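Long-range contacts in RNA 2',3'-cyclic phosphodiesterase (Deinococcus radiodurans, PDB 5H7E), which belongs to the LigT-like phosphoesterases of the 2H clan, compact proteins in which antiparallel beta strands are packed against helices: residues 5-10 with 45-50; 156-161 with 169-174. All coordinates share one frame; numbering follows the deposited sequence.

Interaction 1. Residues 5-10 with 45-50; sequences TYRLFY and LSYLPA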
loop_
_atom_site.group_PDB
_atom_site.type_symbol
_atom_site.label_atom_id
_atom_site.label_comp_id
_atom_site.label_asym_id
_atom_site.label_seq_id
_atom_site.Cartn_x
_atom_site.Cartn_y
_atom_site.Cartn_z
ATOM N N THR A 5 -0.654 12.437 17.514
ATOM C CA THR A 5 -0.256 11.156 16.956
ATOM C C THR A 5 -0.024 11.358 15.472
ATOM O O THR A 5 -0.466 12.351 14.889
ATOM C CB THR A 5 -1.324 10.076 17.153
ATOM O OG1 THR A 5 -2.571 10.552 16.639
ATOM C CG2 THR A 5 -1.503 9.720 18.665
ATOM N N TYR A 6 0.608 10.367 14.856
ATOM C CA TYR A 6 0.853 10.306 13.426
ATOM C C TYR A 6 -0.017 9.235 12.782
ATOM O O TYR A 6 -0.217 8.168 13.352
ATOM C CB TYR A 6 2.312 9.943 13.130
ATOM C CG TYR A 6 3.352 10.953 13.575
ATOM C CD1 TYR A 6 3.030 12.277 13.780
ATOM C CD2 TYR A 6 4.675 10.560 13.767
ATOM C CE1 TYR A 6 3.991 13.182 14.161
ATOM C CE2 TYR A 6 5.651 11.479 14.143
ATOM C CZ TYR A 6 5.304 12.775 14.332
ATOM O OH TYR A 6 6.270 13.686 14.723
ATOM N N ARG A 7 -0.417 9.463 11.520
ATOM C CA ARG A 7 -1.024 8.418 10.690
ATOM C C ARG A 7 0.083 7.839 9.846
ATOM O O ARG A 7 0.674 8.562 9.024
ATOM C CB ARG A 7 -2.124 8.941 9.758
ATOM C CG ARG A 7 -3.247 9.665 10.441
ATOM C CD ARG A 7 -4.305 10.112 9.428
ATOM N NE ARG A 7 -5.421 10.739 10.118
ATOM C CZ ARG A 7 -6.643 10.835 9.610
ATOM N NH1 ARG A 7 -6.891 10.338 8.400
ATOM N NH2 ARG A 7 -7.615 11.416 10.308
ATOM N N LEU A 8 0.394 6.555 10.075
ATOM C CA LEU A 8 1.535 5.962 9.407
ATOM C C LEU A 8 1.063 4.743 8.637
ATOM O O LEU A 8 0.015 4.165 8.928
ATOM C CB LEU A 8 2.628 5.497 10.364
ATOM C CG LEU A 8 3.157 6.609 11.282
ATOM C CD1 LEU A 8 4.213 6.003 12.231
ATOM C CD2 LEU A 8 3.790 7.754 10.492
ATOM N N PHE A 9 1.844 4.351 7.627
ATOM C CA PHE A 9 1.548 3.066 7.004
ATOM C C PHE A 9 2.815 2.523 6.379
ATOM O O PHE A 9 3.713 3.277 6.031
ATOM C CB PHE A 9 0.396 3.141 5.960
ATOM C CG PHE A 9 0.639 4.104 4.828
ATOM C CD1 PHE A 9 0.369 5.469 4.982
ATOM C CD2 PHE A 9 1.068 3.617 3.591
ATOM C CE1 PHE A 9 0.555 6.357 3.921
ATOM C CE2 PHE A 9 1.251 4.491 2.525
ATOM C CZ PHE A 9 0.998 5.849 2.663
ATOM N N TYR A 10 2.917 1.192 6.351
ATOM C CA TYR A 10 4.015 0.514 5.670
ATOM C C TYR A 10 3.538 0.126 4.287
ATOM O O TYR A 10 2.412 -0.360 4.155
ATOM C CB TYR A 10 4.388 -0.752 6.395
ATOM C CG TYR A 10 5.130 -0.611 7.727
ATOM C CD1 TYR A 10 6.503 -0.548 7.777
ATOM C CD2 TYR A 10 4.414 -0.633 8.902
ATOM C CE1 TYR A 10 7.198 -0.513 9.043
ATOM C CE2 TYR A 10 5.056 -0.584 10.127
ATOM C CZ TYR A 10 6.425 -0.567 10.180
ATOM O OH TYR A 10 6.993 -0.565 11.450
ATOM N N LEU A 45 0.825 -2.483 3.311
ATOM C CA LEU A 45 0.927 -3.702 4.114
ATOM C C LEU A 45 0.248 -3.571 5.485
ATOM O O LEU A 45 -0.282 -4.556 5.994
ATOM C CB LEU A 45 2.406 -4.069 4.326
ATOM C CG LEU A 45 3.123 -4.720 3.113
ATOM C CD1 LEU A 45 3.507 -3.781 2.084
ATOM C CD2 LEU A 45 4.366 -5.511 3.566
ATOM N N SER A 46 0.274 -2.386 6.085
ATOM C CA SER A 46 -0.439 -2.169 7.323
ATOM C C SER A 46 -0.638 -0.673 7.495
ATOM O O SER A 46 0.238 0.131 7.152
ATOM C CB SER A 46 0.362 -2.703 8.526
ATOM O OG SER A 46 -0.471 -2.605 9.690
ATOM N N TYR A 47 -1.798 -0.302 8.023
ATOM C CA TYR A 47 -2.140 1.095 8.272
ATOM C C TYR A 47 -2.288 1.310 9.768
ATOM O O TYR A 47 -2.987 0.553 10.434
ATOM C CB TYR A 47 -3.438 1.438 7.520
ATOM C CG TYR A 47 -4.018 2.757 7.891
ATOM C CD1 TYR A 47 -3.324 3.915 7.682
ATOM C CD2 TYR A 47 -5.279 2.832 8.477
ATOM C CE1 TYR A 47 -3.847 5.133 8.057
ATOM C CE2 TYR A 47 -5.824 4.059 8.831
ATOM C CZ TYR A 47 -5.099 5.180 8.637
ATOM O OH TYR A 47 -5.657 6.408 8.999
ATOM N N LEU A 48 -1.637 2.357 10.270
ATOM C CA LEU A 48 -1.535 2.666 11.701
ATOM C C LEU A 48 -2.098 4.058 11.919
ATOM O O LEU A 48 -1.387 5.069 11.753
ATOM C CB LEU A 48 -0.063 2.605 12.137
ATOM C CG LEU A 48 0.667 1.247 11.983
ATOM C CD1 LEU A 48 1.058 0.909 10.563
ATOM C CD2 LEU A 48 1.945 1.294 12.788
ATOM N N PRO A 49 -3.349 4.165 12.334
ATOM C CA PRO A 49 -4.025 5.476 12.288
ATOM C C PRO A 49 -3.550 6.480 13.307
ATOM O O PRO A 49 -3.792 7.683 13.129
ATOM C CB PRO A 49 -5.496 5.117 12.526
ATOM C CG PRO A 49 -5.451 3.768 13.209
ATOM C CD PRO A 49 -4.272 3.057 12.638
ATOM N N ALA A 50 -2.941 6.046 14.437
ATOM C CA ALA A 50 -2.719 7.018 15.522
ATOM C C ALA A 50 -1.487 6.579 16.329
ATOM O O ALA A 50 -1.593 6.055 17.441
ATOM C CB ALA A 50 -3.967 7.168 16.426
HETATM O O HOH W 1 -3.259 10.182 13.967
#
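Leu45 meets Tyr10 at one end of the pairing between strands 6-10 and 46-48, which run antiparallel at 170°. Leu45 N gives an almost straight bond to Tyr10 O (2.8 Å). Next along, Ser46 O accepts Tyr10 N at 3.0 Å. The same oxygen receives a CA-H...O contact from Phe9 CA at 3.2 Å, while the Ser46 hydroxyl OG is hydrogen-bonded to Asp121 OD2. Tyr47 stands across from Phe9 as a non-hydrogen-bonded pair. With its CG anti to the backbone N (chi1 170°), the Tyr47 ring sets out beside its own carbonyl carbon; CD1 lies 3.6 Å from Leu8 O, and Phe9 CB sits at the ring edge. Pro49 N lies above the centre of one ring face. Further out, the phenol and the extended Arg7 chain lie side by side, pointing the same way, with ring and guanidinium planes 69° apart. Leu48 and Leu8 form a second hydrogen-bonded pair, Leu8 N to Leu48 O at 2.9 Å and Leu48 N to Leu8 O at 2.8 Å. Leu48 CD1 approaches Tyr10 CD2 (4.0 Å) on the face that also carries Leu8, packed against Leu59 of helix 56-67; Tyr10 OH is satisfied there by Leu59 O. Next in sequence, Pro49 O faces Arg7 CG at 3.4 Å and accepts a hydrogen bond from a water that also bonds Thr5 OG1. Ala50 CB packs against that same threonine oxygen. Because Leu45 and Ser46 both face Tyr10, the arrangement is a classic beta bulge, here where the 42-48 strand turns a corner within the antiparallel sheet of this LigT-like fold.

Interaction 2. Residues 156-161 with 169-174; sequences LYRSIL and EVQSTF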
loop_
_atom_site.group_PDB
_atom_site.type_symbol
_atom_site.label_atom_id
_atom_site.label_comp_id
_atom_site.label_asym_id
_atom_site.label_seq_id
_atom_site.Cartn_x
_atom_site.Cartn_y
_atom_site.Cartn_z
ATOM N N LEU A 156 8.186 3.144 5.276
ATOM C CA LEU A 156 7.253 3.628 6.286
ATOM C C LEU A 156 6.880 5.066 5.933
ATOM O O LEU A 156 7.752 5.925 5.863
ATOM C CB LEU A 156 7.877 3.526 7.682
ATOM C CG LEU A 156 7.060 4.119 8.845
ATOM C CD1 LEU A 156 5.814 3.282 9.089
ATOM C CD2 LEU A 156 7.893 4.185 10.192
ATOM N N TYR A 157 5.604 5.301 5.642
ATOM C CA TYR A 157 5.078 6.606 5.240
ATOM C C TYR A 157 4.315 7.241 6.380
ATOM O O TYR A 157 3.702 6.551 7.209
ATOM C CB TYR A 157 4.087 6.428 4.076
ATOM C CG TYR A 157 4.689 6.025 2.766
ATOM C CD1 TYR A 157 5.247 6.996 1.929
ATOM C CD2 TYR A 157 4.699 4.696 2.364
ATOM C CE1 TYR A 157 5.768 6.625 0.686
ATOM C CE2 TYR A 157 5.245 4.316 1.136
ATOM C CZ TYR A 157 5.765 5.294 0.315
ATOM O OH TYR A 157 6.302 4.897 -0.892
ATOM N N ARG A 158 4.281 8.571 6.378
ATOM C CA ARG A 158 3.326 9.309 7.184
ATOM C C ARG A 158 2.326 9.965 6.243
ATOM O O ARG A 158 2.714 10.532 5.224
ATOM C CB ARG A 158 4.013 10.351 8.007
ATOM C CG ARG A 158 3.068 11.172 8.846
ATOM C CD ARG A 158 3.834 12.145 9.668
ATOM N NE ARG A 158 2.910 13.076 10.292
ATOM C CZ ARG A 158 3.296 14.187 10.914
ATOM N NH1 ARG A 158 4.589 14.467 11.022
ATOM N NH2 ARG A 158 2.385 14.985 11.445
ATOM N N SER A 159 1.055 9.929 6.613
ATOM C CA SER A 159 0.004 10.590 5.855
ATOM C C SER A 159 -0.387 11.914 6.497
ATOM O O SER A 159 -0.630 11.988 7.702
ATOM C CB SER A 159 -1.206 9.658 5.729
ATOM O OG SER A 159 -2.275 10.335 5.084
ATOM N N ILE A 160 -0.439 12.968 5.689
ATOM C CA ILE A 160 -0.849 14.284 6.167
ATOM C C ILE A 160 -1.999 14.763 5.299
ATOM O O ILE A 160 -1.963 14.602 4.076
ATOM C CB ILE A 160 0.328 15.269 6.177
ATOM C CG1 ILE A 160 1.275 14.895 7.330
ATOM C CG2 ILE A 160 -0.191 16.729 6.346
ATOM C CD1 ILE A 160 2.712 15.307 7.138
ATOM N N LEU A 161 -3.050 15.276 5.933
ATOM C CA LEU A 161 -4.275 15.581 5.205
ATOM C C LEU A 161 -4.189 16.977 4.591
ATOM O O LEU A 161 -3.735 17.925 5.234
ATOM C CB LEU A 161 -5.492 15.480 6.131
ATOM C CG LEU A 161 -5.929 14.079 6.631
ATOM C CD1 LEU A 161 -7.412 14.092 7.017
ATOM C CD2 LEU A 161 -5.622 12.899 5.668
ATOM N N GLU A 169 4.568 11.341 3.156
ATOM C CA GLU A 169 5.962 11.697 3.382
ATOM C C GLU A 169 6.711 10.453 3.819
ATOM O O GLU A 169 6.256 9.751 4.736
ATOM C CB GLU A 169 6.105 12.767 4.455
ATOM C CG GLU A 169 5.454 14.090 4.073
ATOM C CD GLU A 169 5.686 15.170 5.110
ATOM O OE1 GLU A 169 6.325 14.862 6.146
ATOM O OE2 GLU A 169 5.229 16.323 4.897
ATOM N N VAL A 170 7.835 10.172 3.161
ATOM C CA VAL A 170 8.656 9.026 3.557
ATOM C C VAL A 170 9.262 9.298 4.927
ATOM O O VAL A 170 9.953 10.308 5.139
ATOM C CB VAL A 170 9.780 8.757 2.551
ATOM C CG1 VAL A 170 10.766 7.714 3.158
ATOM C CG2 VAL A 170 9.284 8.345 1.253
ATOM N N GLN A 171 9.019 8.389 5.873
ATOM C CA GLN A 171 9.640 8.453 7.192
ATOM C C GLN A 171 10.931 7.664 7.247
ATOM O O GLN A 171 11.918 8.114 7.833
ATOM C CB GLN A 171 8.709 7.903 8.259
ATOM C CG GLN A 171 7.413 8.611 8.330
ATOM C CD GLN A 171 7.617 10.066 8.620
ATOM O OE1 GLN A 171 7.888 10.430 9.753
ATOM N NE2 GLN A 171 7.517 10.905 7.600
ATOM N N SER A 172 10.931 6.476 6.662
ATOM C CA SER A 172 12.109 5.632 6.658
ATOM C C SER A 172 11.922 4.593 5.570
ATOM O O SER A 172 10.797 4.277 5.193
ATOM C CB SER A 172 12.327 4.947 8.008
ATOM O OG SER A 172 13.667 4.510 8.046
ATOM N N THR A 173 13.027 4.102 5.028
ATOM C CA THR A 173 12.970 2.981 4.107
ATOM C C THR A 173 13.810 1.846 4.669
ATOM O O THR A 173 14.788 2.082 5.390
ATOM C CB THR A 173 13.451 3.336 2.700
ATOM O OG1 THR A 173 14.797 3.825 2.762
ATOM C CG2 THR A 173 12.560 4.390 2.079
ATOM N N PHE A 174 13.391 0.620 4.384
ATOM C CA PHE A 174 14.048 -0.572 4.938
ATOM C C PHE A 174 14.409 -1.482 3.779
ATOM O O PHE A 174 13.522 -2.026 3.125
ATOM C CB PHE A 174 13.145 -1.299 5.932
ATOM C CG PHE A 174 12.401 -0.372 6.844
ATOM C CD1 PHE A 174 13.070 0.255 7.886
ATOM C CD2 PHE A 174 11.034 -0.154 6.672
ATOM C CE1 PHE A 174 12.371 1.175 8.708
ATOM C CE2 PHE A 174 10.339 0.751 7.470
ATOM C CZ PHE A 174 11.017 1.401 8.502
HETATM O O HOH W 2 7.393 13.127 10.872
#
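A beta hairpin of strands 148-160 and 167-175 holds this contact, with a classic bulge where Gln171 and Ser172 both face Leu156. Leu156 N donates to Ser172 O (2.8 Å); Leu156 O accepts Gln171 N at 2.8 Å and, weakly, Ser172 N. Past the bulge, Arg158 and Glu169 exchange two backbone bonds. Leu156 CB meets the edge of the Phe174 ring at CE2 (3.7 Å), and on the face shared by Tyr157 and Val170, Tyr157 CE1 touches Val170 CG2 (4.0 Å). The Gln171 chain bends at chi2 (-59°), which folds CD back over the partner strand; its NE2 lies 3.6 Å from Arg158 CB and makes a weak bond to Glu169 O. Gln171 OE1 accepts from a water that in turn accepts from Arg158 NH1, in the plane of the guanidinium. Ile160 CD1 sits over one guanidinium face, offset toward the rim, and lies 3.5 Å from Glu169 OE2. Arg158 NH1 and Glu169 OE1 stay 5.2 Å apart, so their opposite charges probably attract only at a distance, while the water bridge ties the arginine to the glutamine.

How the interactions relate
Interactions 1 and 2 lie side by side in one antiparallel sheet, their centres about 9 Å apart and on the same side of the chain's centre. Strand 6-13 is the shared neighbour: it pairs with 42-48 in interaction 1 and, along its other edge, with 148-160, which then pairs with 167-175 in interaction 2. Phe9 O to Tyr157 N and Arg7 O to Ser159 N, both 2.8 Å, are probable hydrogen bonds between strands 6-13 and 148-160, and Tyr6 packs on Arg158. Along the chain interaction 1 closes before interaction 2 opens; the sheet thus sets the first strand of the chain beside the hairpin formed by its last two.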